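Local coordinates for 7,8-dihydro-6-hydroxymethylpterin pyrophosphokinase-dihydropteroate synthase (Plasmodium falciparum, PDB 6JWS), which probably makes 7,8-dihydropteroate in folate biosynthesis, first pyrophosphorylating 6-hydroxymethyl-7,8-dihydropterin with ATP and then joining it to 4-aminobenzoate, at residues 671-679 with 693-704. The protein carries 1 engineered substitution. Numbering follows the deposited sequence.
Sequences LAIASYSYY and TKSVLDVLTKID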
loop_
_atom_site.group_PDB
_atom_site.type_symbol
_atom_site.label_atom_id
_atom_site.label_comp_id
_atom_site.label_asym_id
_atom_site.label_seq_id
_atom_site.Cartn_x
_atom_site.Cartn_y
_atom_site.Cartn_z
ATOM N N LEU B 671 13.835 3.680 2.148
ATOM C CA LEU B 671 12.634 4.123 2.856
ATOM C C LEU B 671 11.381 3.735 2.065
ATOM O O LEU B 671 10.320 3.490 2.644
ATOM C CB LEU B 671 12.674 5.636 3.087
ATOM C CG LEU B 671 13.780 6.171 3.993
ATOM C CD1 LEU B 671 13.782 7.708 3.961
ATOM C CD2 LEU B 671 13.613 5.660 5.412
ATOM N N ALA B 672 11.516 3.668 0.739
ATOM C CA ALA B 672 10.482 3.097 -0.115
ATOM C C ALA B 672 10.221 1.632 0.275
ATOM O O ALA B 672 9.070 1.196 0.338
ATOM C CB ALA B 672 10.904 3.229 -1.568
ATOM N N ILE B 673 11.293 0.865 0.553
ATOM C CA ILE B 673 11.128 -0.537 0.924
ATOM C C ILE B 673 10.585 -0.646 2.349
ATOM O O ILE B 673 9.833 -1.569 2.665
ATOM C CB ILE B 673 12.422 -1.342 0.689
ATOM C CG1 ILE B 673 12.820 -1.278 -0.792
ATOM C CG2 ILE B 673 12.244 -2.794 1.151
ATOM C CD1 ILE B 673 14.166 -1.892 -1.106
ATOM N N ALA B 674 10.922 0.331 3.199
ATOM C CA ALA B 674 10.293 0.405 4.517
ATOM C C ALA B 674 8.771 0.515 4.385
ATOM O O ALA B 674 8.043 -0.138 5.135
ATOM C CB ALA B 674 10.853 1.553 5.332
ATOM N N SER B 675 8.307 1.328 3.419
ATOM C CA SER B 675 6.876 1.555 3.200
ATOM C C SER B 675 6.202 0.276 2.725
ATOM O O SER B 675 5.157 -0.103 3.250
ATOM C CB SER B 675 6.620 2.629 2.176
ATOM O OG SER B 675 7.225 3.822 2.611
ATOM N N TYR B 676 6.799 -0.305 1.678
ATOM C CA TYR B 676 6.383 -1.578 1.119
ATOM C C TYR B 676 6.293 -2.620 2.237
ATOM O O TYR B 676 5.288 -3.313 2.357
ATOM C CB TYR B 676 7.350 -2.001 0.006
ATOM C CG TYR B 676 6.971 -3.310 -0.637
ATOM C CD1 TYR B 676 5.864 -3.379 -1.475
ATOM C CD2 TYR B 676 7.722 -4.467 -0.425
ATOM C CE1 TYR B 676 5.492 -4.567 -2.070
ATOM C CE2 TYR B 676 7.380 -5.666 -1.036
ATOM C CZ TYR B 676 6.257 -5.712 -1.844
ATOM O OH TYR B 676 5.882 -6.869 -2.451
ATOM N N SER B 677 7.319 -2.667 3.092
ATOM C CA SER B 677 7.420 -3.637 4.183
ATOM C C SER B 677 6.300 -3.438 5.191
ATOM O O SER B 677 5.733 -4.411 5.689
ATOM C CB SER B 677 8.752 -3.511 4.892
ATOM O OG SER B 677 9.796 -3.953 4.032
ATOM N N TYR B 678 6.038 -2.158 5.503
ATOM C CA TYR B 678 4.949 -1.775 6.380
ATOM C C TYR B 678 3.620 -2.310 5.839
ATOM O O TYR B 678 2.818 -2.900 6.583
ATOM C CB TYR B 678 4.888 -0.254 6.543
ATOM C CG TYR B 678 3.650 0.160 7.299
ATOM C CD1 TYR B 678 3.634 0.156 8.687
ATOM C CD2 TYR B 678 2.478 0.461 6.626
ATOM C CE1 TYR B 678 2.490 0.490 9.390
ATOM C CE2 TYR B 678 1.323 0.787 7.310
ATOM C CZ TYR B 678 1.334 0.804 8.694
ATOM O OH TYR B 678 0.194 1.097 9.380
ATOM N N TYR B 679 3.378 -2.110 4.535
ATOM C CA TYR B 679 2.109 -2.562 3.970
ATOM C C TYR B 679 2.036 -4.078 3.826
ATOM O O TYR B 679 0.942 -4.633 3.832
ATOM C CB TYR B 679 1.790 -1.899 2.633
ATOM C CG TYR B 679 1.412 -0.461 2.817
ATOM C CD1 TYR B 679 0.322 -0.123 3.590
ATOM C CD2 TYR B 679 2.154 0.551 2.240
ATOM C CE1 TYR B 679 -0.028 1.199 3.789
ATOM C CE2 TYR B 679 1.819 1.877 2.424
ATOM C CZ TYR B 679 0.723 2.199 3.204
ATOM O OH TYR B 679 0.391 3.509 3.402
ATOM N N THR B 693 13.732 5.783 9.092
ATOM C CA THR B 693 12.795 4.678 8.958
ATOM C C THR B 693 11.621 4.865 9.923
ATOM O O THR B 693 10.461 4.672 9.554
ATOM C CB THR B 693 13.525 3.338 9.157
ATOM O OG1 THR B 693 14.599 3.291 8.210
ATOM C CG2 THR B 693 12.621 2.139 8.970
ATOM N N LYS B 694 11.934 5.227 11.175
ATOM C CA LYS B 694 10.909 5.462 12.182
ATOM C C LYS B 694 9.964 6.592 11.757
ATOM O O LYS B 694 8.774 6.544 12.072
ATOM C CB LYS B 694 11.564 5.814 13.522
ATOM C CG LYS B 694 10.628 5.864 14.726
ATOM C CD LYS B 694 9.939 4.540 14.984
ATOM C CE LYS B 694 9.295 4.435 16.351
ATOM N NZ LYS B 694 8.322 5.528 16.582
ATOM N N SER B 695 10.498 7.616 11.080
ATOM C CA SER B 695 9.681 8.747 10.677
ATOM C C SER B 695 8.649 8.266 9.666
ATOM O O SER B 695 7.482 8.664 9.739
ATOM C CB SER B 695 10.514 9.865 10.101
ATOM O OG SER B 695 11.455 10.326 11.056
ATOM N N VAL B 696 9.095 7.374 8.763
ATOM C CA VAL B 696 8.241 6.800 7.745
ATOM C C VAL B 696 7.170 5.934 8.397
ATOM O O VAL B 696 5.999 6.072 8.101
ATOM C CB VAL B 696 9.045 6.050 6.660
ATOM C CG1 VAL B 696 8.147 5.146 5.811
ATOM C CG2 VAL B 696 9.788 7.033 5.752
ATOM N N LEU B 697 7.564 5.014 9.275
ATOM C CA LEU B 697 6.588 4.111 9.863
ATOM C C LEU B 697 5.577 4.894 10.713
ATOM O O LEU B 697 4.413 4.507 10.801
ATOM C CB LEU B 697 7.324 3.029 10.669
ATOM C CG LEU B 697 8.292 2.121 9.888
ATOM C CD1 LEU B 697 8.932 1.101 10.815
ATOM C CD2 LEU B 697 7.608 1.391 8.737
ATOM N N ASP B 698 6.019 5.986 11.354
ATOM C CA ASP B 698 5.129 6.764 12.211
ATOM C C ASP B 698 3.990 7.378 11.399
ATOM O O ASP B 698 2.856 7.366 11.851
ATOM C CB ASP B 698 5.868 7.856 12.988
ATOM C CG ASP B 698 6.600 7.337 14.226
ATOM O OD1 ASP B 698 6.399 6.149 14.580
ATOM O OD2 ASP B 698 7.371 8.131 14.840
ATOM N N VAL B 699 4.305 7.903 10.209
ATOM C CA VAL B 699 3.336 8.553 9.348
ATOM C C VAL B 699 2.418 7.502 8.725
ATOM O O VAL B 699 1.218 7.739 8.622
ATOM C CB VAL B 699 4.044 9.367 8.249
ATOM C CG1 VAL B 699 3.086 9.835 7.158
ATOM C CG2 VAL B 699 4.838 10.522 8.827
ATOM N N LEU B 700 2.973 6.355 8.289
ATOM C CA LEU B 700 2.117 5.325 7.709
ATOM C C LEU B 700 1.141 4.787 8.763
ATOM O O LEU B 700 -0.033 4.576 8.463
ATOM C CB LEU B 700 2.942 4.229 7.027
ATOM C CG LEU B 700 3.850 4.695 5.875
ATOM C CD1 LEU B 700 4.642 3.545 5.279
ATOM C CD2 LEU B 700 3.052 5.373 4.764
ATOM N N THR B 701 1.624 4.621 10.001
ATOM C CA THR B 701 0.798 4.168 11.112
ATOM C C THR B 701 -0.341 5.158 11.384
ATOM O O THR B 701 -1.475 4.740 11.653
ATOM C CB THR B 701 1.641 3.880 12.369
ATOM O OG1 THR B 701 2.621 2.878 12.063
ATOM C CG2 THR B 701 0.797 3.344 13.504
ATOM N N LYS B 702 -0.038 6.467 11.320
ATOM C CA LYS B 702 -1.028 7.495 11.594
ATOM C C LYS B 702 -2.105 7.493 10.514
ATOM O O LYS B 702 -3.283 7.610 10.832
ATOM C CB LYS B 702 -0.415 8.894 11.694
ATOM C CG LYS B 702 -0.391 9.450 13.104
ATOM C CD LYS B 702 -1.681 10.108 13.533
ATOM C CE LYS B 702 -1.599 10.611 14.966
ATOM N NZ LYS B 702 -2.926 10.998 15.503
ATOM N N ILE B 703 -1.689 7.393 9.248
ATOM C CA ILE B 703 -2.658 7.366 8.172
ATOM C C ILE B 703 -3.578 6.151 8.329
ATOM O O ILE B 703 -4.769 6.246 8.021
ATOM C CB ILE B 703 -1.958 7.423 6.803
ATOM C CG1 ILE B 703 -1.207 8.743 6.621
ATOM C CG2 ILE B 703 -2.957 7.161 5.680
ATOM C CD1 ILE B 703 -0.366 8.806 5.359
ATOM N N ASP B 704 -3.043 5.042 8.870
ATOM C CA ASP B 704 -3.791 3.796 8.980
ATOM C C ASP B 704 -4.730 3.768 10.182
ATOM O O ASP B 704 -5.605 2.911 10.232
ATOM C CB ASP B 704 -2.865 2.589 9.113
ATOM C CG ASP B 704 -2.752 1.757 7.854
ATOM O OD1 ASP B 704 -3.502 2.027 6.892
ATOM O OD2 ASP B 704 -1.915 0.838 7.849
HETATM O O HOH W 1 -0.727 4.134 5.633
#
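Leu700 reaches three residues of 671-679 with CB, CD1 and CD2. Its CB lies over one face of the Tyr678 ring, 3.9 Å from the centroid, a CH-pi contact. Its CD1 fits between Ser675 and Tyr678, approaching CA of Ser675 to 3.6 Å, while CD2 comes to 3.5 Å from OH of Tyr679. Tyr678 is a knob in a hole formed by Leu697, Leu700, Thr701 and Asp704; with CG anti to the backbone N (chi1 172°), its ring extends along the partner helix toward Asp704. Leu697 CD2 packs at 3.9 Å from Tyr678 CB. Farther toward the N-terminal ends, CD2 of Leu671 reaches CG2 of Val696 at 4.1 Å, and Ala674 CB meets Thr693 CG2.

Polar groups border this apolar layer. Ser675 OG touches Val696 CG1, yet it also hydrogen-bonds Ser675 OG of the second subunit, placing this side at the dimer interface. Thr693 OG1 bonds to the carbonyl of Asp689. At the far end, Tyr678 OH donates to Asp704 OD2 over 2.6 Å, meeting the anti side of the carboxylate 24° out of its plane. A water bridges Tyr679 OH and Leu700 O, linking the helices a second time.

The helix axes approach to 9.6 Å and cross at -39°, both running in broadly the same direction. Helix 657-680 lies between the parallel neighbouring strands 603-604 and 684-687 in sequence, and helix 690-704 follows the second, so the contact joins successive outer helices of the dihydropteroate synthase TIM barrel.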